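Local coordinates for putative N-acetylneuraminate lyase ([Ruminococcus] gnavus ATCC 29149, PDB 6RB7), which belongs to the dihydrodipicolinate synthetase family of TIM-barrel proteins and is a putative lyase that assembles as a tetramer, at residues A[145-156]-A[177-188]. Sequence-based numbering, arbitrary orientation.
Sequences HLPEYAIAQYWN and GVALTQNLFVEM
Thr181, the N-cap of helix 182-188, uses its hydroxyl twice: OG1 donates to Glu148 OE2 at 2.6 Å and accepts from Leu184 N at 3.1 Å. With chi1 at 61°, OG1 lies between the backbone N and carbonyl carbon of Thr181, turned back over the first turn of its own helix. Glu148, extended beyond CG, comes from the opposite direction, and the hydroxyl meets OE2 from well above the carboxylate plane. The cap of one helix is thereby tied to the first turn of the other, a polar link at the N-terminal ends of the two helices, next to an apolar seam. One turn further along, Leu184 is a knob in the hole made by Glu148, Ile151, Ala152 and Trp155; its CD1 packs on Ala152 CB and its CD2 lies 3.8 Å from Trp155 CZ3. Met188, bent at chi2 and chi3, lies across the edge of the indole: SD lies in its plane, a Met-aromatic contact, while CE reaches Trp155 CB at 3.7 Å. Trp155 NE1 is hydrogen-bonded to Ile139 O, outside the two segments. Nearer the loops, Ile151 CD1 and Val178 CG2 meet tip to tip. Side-by-side helices, here crossing at -36° and backed by strand 166-171 through Trp155 and Met188, are characteristic of the outer helical layer of a TIM barrel.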
loop_
_atom_site.group_PDB
_atom_site.type_symbol
_atom_site.label_atom_id
_atom_site.label_comp_id
_atom_site.label_asym_id
_atom_site.label_seq_id
_atom_site.Cartn_x
_atom_site.Cartn_y
_atom_site.Cartn_z
ATOM N N HIS A 145 -0.351 -13.271 6.595
ATOM C CA HIS A 145 -0.961 -13.298 5.248
ATOM C C HIS A 145 -0.805 -14.719 4.716
ATOM O O HIS A 145 0.290 -15.074 4.270
ATOM C CB HIS A 145 -0.300 -12.246 4.356
ATOM C CG HIS A 145 -0.385 -10.864 4.936
ATOM N ND1 HIS A 145 -1.356 -10.479 5.853
ATOM C CD2 HIS A 145 0.425 -9.790 4.764
ATOM C CE1 HIS A 145 -1.149 -9.224 6.190
ATOM N NE2 HIS A 145 -0.038 -8.789 5.561
ATOM N N LEU A 146 -1.863 -15.506 4.764
ATOM C CA LEU A 146 -1.758 -16.926 4.413
ATOM C C LEU A 146 -2.047 -17.114 2.940
ATOM O O LEU A 146 -2.797 -16.363 2.316
ATOM C CB LEU A 146 -2.687 -17.727 5.323
ATOM C CG LEU A 146 -2.383 -17.648 6.812
ATOM C CD1 LEU A 146 -3.284 -18.623 7.565
ATOM C CD2 LEU A 146 -0.917 -17.918 7.077
ATOM N N PRO A 147 -1.481 -18.181 2.353
ATOM C CA PRO A 147 -1.737 -18.480 0.962
ATOM C C PRO A 147 -3.181 -18.887 0.716
ATOM O O PRO A 147 -3.899 -19.316 1.605
ATOM C CB PRO A 147 -0.797 -19.625 0.604
ATOM C CG PRO A 147 -0.270 -20.122 1.922
ATOM C CD PRO A 147 -0.535 -19.093 2.987
ATOM N N GLU A 148 -3.590 -18.774 -0.553
ATOM C CA GLU A 148 -5.011 -19.023 -0.882
ATOM C C GLU A 148 -5.425 -20.442 -0.469
ATOM O O GLU A 148 -6.575 -20.631 -0.043
ATOM C CB GLU A 148 -5.262 -18.829 -2.380
ATOM C CG GLU A 148 -5.124 -17.393 -2.860
ATOM C CD GLU A 148 -5.550 -17.171 -4.319
ATOM O OE1 GLU A 148 -5.916 -18.128 -4.999
ATOM O OE2 GLU A 148 -5.505 -16.039 -4.784
ATOM N N TYR A 149 -4.571 -21.455 -0.627
ATOM C CA TYR A 149 -4.972 -22.830 -0.247
ATOM C C TYR A 149 -5.250 -22.909 1.256
ATOM O O TYR A 149 -6.147 -23.680 1.672
ATOM C CB TYR A 149 -3.963 -23.906 -0.680
ATOM C CG TYR A 149 -2.522 -23.608 -0.352
ATOM C CD1 TYR A 149 -1.974 -23.955 0.859
ATOM C CD2 TYR A 149 -1.693 -23.026 -1.304
ATOM C CE1 TYR A 149 -0.649 -23.681 1.150
ATOM C CE2 TYR A 149 -0.364 -22.786 -1.042
ATOM C CZ TYR A 149 0.156 -23.103 0.190
ATOM O OH TYR A 149 1.483 -22.880 0.436
ATOM N N ALA A 150 -4.527 -22.151 2.081
ATOM C CA ALA A 150 -4.734 -22.136 3.544
ATOM C C ALA A 150 -6.031 -21.396 3.886
ATOM O O ALA A 150 -6.745 -21.784 4.822
ATOM C CB ALA A 150 -3.556 -21.537 4.254
ATOM N N ILE A 151 -6.317 -20.323 3.159
ATOM C CA ILE A 151 -7.588 -19.571 3.361
ATOM C C ILE A 151 -8.771 -20.483 3.021
ATOM O O ILE A 151 -9.746 -20.572 3.805
ATOM C CB ILE A 151 -7.601 -18.277 2.554
ATOM C CG1 ILE A 151 -6.443 -17.374 2.934
ATOM C CG2 ILE A 151 -8.951 -17.589 2.771
ATOM C CD1 ILE A 151 -6.244 -16.148 2.082
ATOM N N ALA A 152 -8.716 -21.183 1.877
ATOM C CA ALA A 152 -9.789 -22.107 1.490
ATOM C C ALA A 152 -9.928 -23.213 2.527
ATOM O O ALA A 152 -11.051 -23.586 2.886
ATOM C CB ALA A 152 -9.525 -22.703 0.127
ATOM N N GLN A 153 -8.817 -23.725 3.034
ATOM C CA GLN A 153 -8.881 -24.839 4.032
ATOM C C GLN A 153 -9.586 -24.313 5.285
ATOM O O GLN A 153 -10.387 -25.046 5.862
ATOM C CB GLN A 153 -7.466 -25.371 4.319
ATOM C CG GLN A 153 -7.384 -26.303 5.511
ATOM C CD GLN A 153 -5.945 -26.630 5.893
ATOM O OE1 GLN A 153 -5.036 -26.600 5.074
ATOM N NE2 GLN A 153 -5.710 -26.913 7.165
ATOM N N TYR A 154 -9.296 -23.084 5.710
ATOM C CA TYR A 154 -9.908 -22.480 6.906
ATOM C C TYR A 154 -11.421 -22.381 6.698
ATOM O O TYR A 154 -12.212 -22.883 7.499
ATOM C CB TYR A 154 -9.274 -21.130 7.148
ATOM C CG TYR A 154 -9.856 -20.225 8.208
ATOM C CD1 TYR A 154 -9.632 -20.415 9.559
ATOM C CD2 TYR A 154 -10.520 -19.056 7.832
ATOM C CE1 TYR A 154 -10.037 -19.476 10.500
ATOM C CE2 TYR A 154 -10.952 -18.119 8.763
ATOM C CZ TYR A 154 -10.696 -18.323 10.105
ATOM O OH TYR A 154 -11.053 -17.402 11.051
ATOM N N TRP A 155 -11.843 -21.767 5.597
ATOM C CA TRP A 155 -13.297 -21.611 5.319
ATOM C C TRP A 155 -13.977 -22.971 5.178
ATOM O O TRP A 155 -15.087 -23.140 5.684
ATOM C CB TRP A 155 -13.509 -20.727 4.111
ATOM C CG TRP A 155 -13.177 -19.287 4.351
ATOM C CD1 TRP A 155 -13.209 -18.615 5.533
ATOM C CD2 TRP A 155 -12.793 -18.323 3.355
ATOM N NE1 TRP A 155 -12.892 -17.297 5.323
ATOM C CE2 TRP A 155 -12.676 -17.083 3.995
ATOM C CE3 TRP A 155 -12.593 -18.376 1.966
ATOM C CZ2 TRP A 155 -12.269 -15.918 3.333
ATOM C CZ3 TRP A 155 -12.225 -17.229 1.310
ATOM C CH2 TRP A 155 -12.055 -16.022 1.985
ATOM N N ASN A 156 -13.352 -23.886 4.462
ATOM C CA ASN A 156 -13.955 -25.218 4.259
ATOM C C ASN A 156 -14.043 -25.960 5.593
ATOM O O ASN A 156 -15.015 -26.743 5.771
ATOM C CB ASN A 156 -13.270 -25.979 3.137
ATOM C CG ASN A 156 -13.688 -25.489 1.772
ATOM O OD1 ASN A 156 -12.817 -25.394 0.866
ATOM N ND2 ASN A 156 -14.954 -25.192 1.595
ATOM N N GLY A 177 -5.846 -8.143 5.506
ATOM C CA GLY A 177 -4.536 -8.160 4.861
ATOM C C GLY A 177 -4.434 -9.105 3.690
ATOM O O GLY A 177 -3.379 -9.152 3.019
ATOM N N VAL A 178 -5.499 -9.874 3.430
ATOM C CA VAL A 178 -5.617 -10.778 2.278
ATOM C C VAL A 178 -6.996 -10.546 1.656
ATOM O O VAL A 178 -7.922 -10.199 2.381
ATOM C CB VAL A 178 -5.403 -12.263 2.641
ATOM C CG1 VAL A 178 -3.968 -12.546 3.052
ATOM C CG2 VAL A 178 -6.354 -12.725 3.728
ATOM N N ALA A 179 -7.100 -10.811 0.360
ATOM C CA ALA A 179 -8.340 -10.636 -0.420
ATOM C C ALA A 179 -8.910 -11.970 -0.857
ATOM O O ALA A 179 -8.176 -12.920 -1.174
ATOM C CB ALA A 179 -8.039 -9.752 -1.622
ATOM N N LEU A 180 -10.231 -11.981 -1.040
ATOM C CA LEU A 180 -10.903 -12.957 -1.888
ATOM C C LEU A 180 -10.608 -12.625 -3.338
ATOM O O LEU A 180 -11.214 -11.722 -3.899
ATOM C CB LEU A 180 -12.407 -12.979 -1.613
ATOM C CG LEU A 180 -13.168 -13.984 -2.474
ATOM C CD1 LEU A 180 -12.799 -15.416 -2.120
ATOM C CD2 LEU A 180 -14.665 -13.770 -2.329
ATOM N N THR A 181 -9.675 -13.355 -3.929
ATOM C CA THR A 181 -9.350 -13.192 -5.362
ATOM C C THR A 181 -10.370 -13.938 -6.218
ATOM O O THR A 181 -11.080 -14.825 -5.725
ATOM C CB THR A 181 -7.971 -13.736 -5.654
ATOM O OG1 THR A 181 -7.917 -15.134 -5.342
ATOM C CG2 THR A 181 -6.920 -12.964 -4.896
ATOM N N GLN A 182 -10.368 -13.668 -7.528
ATOM C CA GLN A 182 -11.274 -14.429 -8.420
ATOM C C GLN A 182 -10.952 -15.921 -8.368
ATOM O O GLN A 182 -11.883 -16.735 -8.298
ATOM C CB GLN A 182 -11.234 -13.899 -9.859
ATOM C CG GLN A 182 -12.101 -12.649 -10.107
ATOM C CD GLN A 182 -13.397 -12.427 -9.345
ATOM O OE1 GLN A 182 -14.360 -13.243 -9.308
ATOM N NE2 GLN A 182 -13.418 -11.258 -8.735
ATOM N N ASN A 183 -9.677 -16.306 -8.320
ATOM C CA ASN A 183 -9.268 -17.730 -8.298
ATOM C C ASN A 183 -9.740 -18.369 -6.986
ATOM O O ASN A 183 -10.201 -19.531 -6.996
ATOM C CB ASN A 183 -7.762 -17.922 -8.413
ATOM C CG ASN A 183 -7.251 -17.690 -9.820
ATOM O OD1 ASN A 183 -8.024 -17.614 -10.766
ATOM N ND2 ASN A 183 -5.937 -17.602 -9.969
ATOM N N LEU A 184 -9.595 -17.658 -5.855
ATOM C CA LEU A 184 -10.023 -18.239 -4.569
ATOM C C LEU A 184 -11.543 -18.383 -4.567
ATOM O O LEU A 184 -12.046 -19.376 -4.021
ATOM C CB LEU A 184 -9.496 -17.382 -3.424
ATOM C CG LEU A 184 -9.890 -17.820 -2.028
ATOM C CD1 LEU A 184 -9.618 -19.257 -1.697
ATOM C CD2 LEU A 184 -9.209 -16.906 -1.016
ATOM N N PHE A 185 -12.270 -17.452 -5.193
ATOM C CA PHE A 185 -13.738 -17.569 -5.230
ATOM C C PHE A 185 -14.141 -18.775 -6.092
ATOM O O PHE A 185 -15.068 -19.485 -5.699
ATOM C CB PHE A 185 -14.345 -16.237 -5.632
ATOM C CG PHE A 185 -15.846 -16.153 -5.523
ATOM C CD1 PHE A 185 -16.557 -16.775 -4.503
ATOM C CD2 PHE A 185 -16.547 -15.335 -6.399
ATOM C CE1 PHE A 185 -17.925 -16.613 -4.417
ATOM C CE2 PHE A 185 -17.912 -15.204 -6.313
ATOM C CZ PHE A 185 -18.604 -15.847 -5.324
ATOM N N VAL A 186 -13.453 -19.011 -7.211
ATOM C CA VAL A 186 -13.715 -20.231 -8.023
ATOM C C VAL A 186 -13.567 -21.454 -7.124
ATOM O O VAL A 186 -14.443 -22.345 -7.136
ATOM C CB VAL A 186 -12.796 -20.306 -9.254
ATOM C CG1 VAL A 186 -12.871 -21.701 -9.890
ATOM C CG2 VAL A 186 -13.157 -19.229 -10.274
ATOM N N GLU A 187 -12.460 -21.530 -6.366
ATOM C CA GLU A 187 -12.227 -22.707 -5.510
ATOM C C GLU A 187 -13.369 -22.818 -4.494
ATOM O O GLU A 187 -13.874 -23.921 -4.222
ATOM C CB GLU A 187 -10.846 -22.579 -4.879
ATOM C CG GLU A 187 -10.507 -23.725 -3.975
ATOM C CD GLU A 187 -10.095 -25.004 -4.693
ATOM O OE1 GLU A 187 -10.132 -25.062 -5.954
ATOM O OE2 GLU A 187 -9.726 -25.936 -3.969
ATOM N N MET A 188 -13.766 -21.722 -3.864
ATOM C CA MET A 188 -14.779 -21.784 -2.806
ATOM C C MET A 188 -16.169 -22.141 -3.375
ATOM O O MET A 188 -16.961 -22.734 -2.636
ATOM C CB MET A 188 -14.863 -20.460 -2.044
ATOM C CG MET A 188 -13.636 -20.199 -1.214
ATOM S SD MET A 188 -13.160 -21.591 -0.099
ATOM C CE MET A 188 -14.680 -21.836 0.786
#